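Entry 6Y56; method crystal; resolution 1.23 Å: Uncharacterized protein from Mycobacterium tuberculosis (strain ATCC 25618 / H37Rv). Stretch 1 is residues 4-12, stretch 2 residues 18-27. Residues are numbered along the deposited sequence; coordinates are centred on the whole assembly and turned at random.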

# COMPACT_ATOMS: atom_id res chain seq x y z
N THR A 4 -17.01 5.08 -20.37
CA THR A 4 -17.95 4.11 -20.90
C THR A 4 -17.50 2.72 -20.47
O THR A 4 -16.36 2.52 -20.07
CB THR A 4 -17.96 4.11 -22.44
OG1 THR A 4 -16.68 3.68 -22.91
CG2 THR A 4 -18.28 5.49 -23.00
N ARG A 5 -18.42 1.75 -20.57
CA ARG A 5 -18.07 0.36 -20.28
C ARG A 5 -16.93 -0.12 -21.17
O ARG A 5 -16.05 -0.85 -20.72
CB ARG A 5 -19.29 -0.54 -20.45
CG ARG A 5 -18.99 -2.03 -20.24
CD ARG A 5 -20.23 -2.83 -19.87
NE ARG A 5 -20.14 -3.40 -18.53
CZ ARG A 5 -21.16 -3.93 -17.86
NH1 ARG A 5 -22.37 -3.98 -18.41
NH2 ARG A 5 -20.97 -4.42 -16.64
N ALA A 6 -16.93 0.28 -22.44
CA ALA A 6 -15.88 -0.16 -23.35
C ALA A 6 -14.51 0.37 -22.92
O ALA A 6 -13.50 -0.33 -23.04
CB ALA A 6 -16.21 0.23 -24.79
N LEU A 7 -14.47 1.60 -22.42
CA LEU A 7 -13.19 2.15 -21.96
C LEU A 7 -12.71 1.44 -20.71
O LEU A 7 -11.52 1.14 -20.57
CB LEU A 7 -13.32 3.66 -21.72
CG LEU A 7 -13.27 4.54 -22.96
CD1 LEU A 7 -13.52 6.00 -22.60
CD2 LEU A 7 -11.94 4.40 -23.67
N VAL A 8 -13.63 1.15 -19.78
CA VAL A 8 -13.24 0.43 -18.57
C VAL A 8 -12.80 -0.99 -18.91
O VAL A 8 -11.82 -1.50 -18.36
CB VAL A 8 -14.37 0.47 -17.53
CG1 VAL A 8 -14.00 -0.36 -16.28
CG2 VAL A 8 -14.68 1.92 -17.15
N ALA A 9 -13.51 -1.65 -19.84
CA ALA A 9 -13.10 -2.99 -20.26
C ALA A 9 -11.71 -2.98 -20.89
O ALA A 9 -10.91 -3.91 -20.67
CB ALA A 9 -14.14 -3.58 -21.22
N ARG A 10 -11.40 -1.96 -21.68
CA ARG A 10 -10.05 -1.85 -22.25
C ARG A 10 -9.01 -1.60 -21.16
O ARG A 10 -7.90 -2.15 -21.21
CB ARG A 10 -10.01 -0.73 -23.30
CG ARG A 10 -8.65 -0.54 -23.96
CD ARG A 10 -8.75 0.38 -25.18
NE ARG A 10 -9.83 -0.06 -26.06
CZ ARG A 10 -10.92 0.66 -26.33
NH1 ARG A 10 -11.08 1.86 -25.80
NH2 ARG A 10 -11.86 0.16 -27.13
N HIS A 11 -9.35 -0.76 -20.18
CA HIS A 11 -8.50 -0.53 -19.02
C HIS A 11 -8.20 -1.84 -18.27
O HIS A 11 -7.14 -1.98 -17.66
CB HIS A 11 -9.23 0.46 -18.12
CG HIS A 11 -8.40 1.00 -17.00
ND1 HIS A 11 -7.20 1.64 -17.20
CD2 HIS A 11 -8.63 1.02 -15.67
CE1 HIS A 11 -6.71 2.03 -16.03
NE2 HIS A 11 -7.57 1.67 -15.09
N ALA A 12 -9.13 -2.79 -18.32
CA ALA A 12 -8.95 -4.13 -17.76
C ALA A 12 -8.25 -5.07 -18.74
O ALA A 12 -8.25 -6.28 -18.52
CB ALA A 12 -10.31 -4.72 -17.36
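Stretch 2 18-27: AYDAALLDVA

Stretch 2 is helical from Tyr19 through Ala27, with phi/psi values near -60/-40 and i to i+4 bonds such as Ala22 N to Ala18 O (2.9 Å) and Ala27 N to Leu23 O (2.9 Å); the helix continues later in the chain. It crosses helix 5-11 at 104°, nearly perpendicular, and the axes approach to 8.3 Å. The nearest CA pairs are Ala12 CA to Ala22 CA at 5.3 Å, just past the end of helix 5-11, and Val8 CA to Leu23 CA at 6.2 Å. Together the two stretches bury 501 Å².

The apolar contacts centre on Val8 and Ala12. Val8 CG1 lies 4.0 Å from Ala22 CB and also 4.0 Å from Leu23 CB, although the CA-to-CB bond of Leu23 points away overall. Ala12, the first residue to leave helical phi/psi after helix 5-11, turns its CB toward stretch 2, packing 3.7 Å from Ala22 CB and 4.0 Å from Ala18 CB.

Tyr19 has the largest covered area, 108 Å². Its CA-to-CB bond points sideways, but with chi1 at 180° (t) the side chain reaches along stretch 1. Val8 CG1 sits over one ring face, 3.9 Å from the Tyr19 ring centroid and 27° off the normal, a CH-pi arrangement. Ala9 CB approaches Tyr19 CD1 at 4.1 Å, and Arg5 NE comes within 3.5 Å of Tyr19 OH.

A hydrogen bond across the stretches runs from His11 NE2 to Asp25 OD2, at 2.7 Å with an N-H...acceptor angle of 166°. The carboxylate oxygen lies near the imidazole plane, where the ring N-H can point almost straight at it. The same ring also lies against the helix: His11 CD2 is 3.7 Å from Ala22 O, 3.8 Å from Ala22 CB and 3.9 Å from Val26 CG2, Ala22 and Val26 being one helical turn apart.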

# COMPACT_ATOMS: atom_id res chain seq x y z
N ALA A 18 -11.57 -8.99 -14.75
CA ALA A 18 -10.92 -7.83 -14.15
C ALA A 18 -11.71 -6.54 -14.34
O ALA A 18 -11.23 -5.47 -13.95
CB ALA A 18 -9.51 -7.64 -14.72
N TYR A 19 -12.90 -6.61 -14.94
CA TYR A 19 -13.66 -5.39 -15.18
C TYR A 19 -13.96 -4.66 -13.88
O TYR A 19 -13.83 -3.43 -13.81
CB TYR A 19 -14.96 -5.72 -15.92
CG TYR A 19 -15.79 -4.50 -16.20
CD1 TYR A 19 -15.60 -3.76 -17.35
CD2 TYR A 19 -16.76 -4.05 -15.29
CE1 TYR A 19 -16.34 -2.64 -17.62
CE2 TYR A 19 -17.50 -2.92 -15.54
CZ TYR A 19 -17.29 -2.22 -16.71
OH TYR A 19 -18.03 -1.08 -16.98
N ASP A 20 -14.38 -5.39 -12.85
CA ASP A 20 -14.73 -4.74 -11.59
C ASP A 20 -13.51 -4.10 -10.95
O ASP A 20 -13.60 -2.99 -10.40
CB ASP A 20 -15.38 -5.75 -10.64
CG ASP A 20 -16.89 -5.90 -10.87
OD1 ASP A 20 -17.42 -5.32 -11.83
OD2 ASP A 20 -17.53 -6.60 -10.06
N ALA A 21 -12.36 -4.77 -11.00
CA ALA A 21 -11.13 -4.17 -10.48
C ALA A 21 -10.76 -2.91 -11.25
O ALA A 21 -10.29 -1.93 -10.67
CB ALA A 21 -9.98 -5.18 -10.53
N ALA A 22 -10.97 -2.92 -12.58
CA ALA A 22 -10.68 -1.74 -13.38
C ALA A 22 -11.63 -0.60 -13.05
O ALA A 22 -11.21 0.56 -13.00
CB ALA A 22 -10.73 -2.08 -14.87
N LEU A 23 -12.91 -0.91 -12.83
CA LEU A 23 -13.86 0.12 -12.44
C LEU A 23 -13.50 0.72 -11.09
O LEU A 23 -13.60 1.93 -10.89
CB LEU A 23 -15.28 -0.44 -12.44
CG LEU A 23 -16.42 0.54 -12.17
CD1 LEU A 23 -16.35 1.73 -13.10
CD2 LEU A 23 -17.77 -0.15 -12.29
N LEU A 24 -13.07 -0.13 -10.15
CA LEU A 24 -12.62 0.36 -8.85
C LEU A 24 -11.37 1.21 -8.99
O LEU A 24 -11.24 2.25 -8.32
CB LEU A 24 -12.35 -0.82 -7.92
CG LEU A 24 -11.77 -0.42 -6.56
CD1 LEU A 24 -12.71 0.46 -5.75
CD2 LEU A 24 -11.42 -1.69 -5.81
N ASP A 25 -10.43 0.80 -9.85
CA ASP A 25 -9.23 1.58 -10.10
C ASP A 25 -9.60 3.00 -10.53
O ASP A 25 -9.05 3.99 -10.02
CB ASP A 25 -8.38 0.88 -11.16
CG ASP A 25 -7.05 1.58 -11.43
OD1 ASP A 25 -6.20 1.58 -10.52
OD2 ASP A 25 -6.86 2.13 -12.54
N VAL A 26 -10.55 3.11 -11.46
CA VAL A 26 -11.00 4.42 -11.91
C VAL A 26 -11.67 5.18 -10.78
O VAL A 26 -11.43 6.38 -10.59
CB VAL A 26 -11.95 4.26 -13.12
CG1 VAL A 26 -12.59 5.58 -13.48
CG2 VAL A 26 -11.20 3.69 -14.31
N ALA A 27 -12.53 4.50 -10.01
CA ALA A 27 -13.22 5.15 -8.89
C ALA A 27 -12.22 5.69 -7.87
O ALA A 27 -12.39 6.80 -7.36
CB ALA A 27 -14.19 4.16 -8.23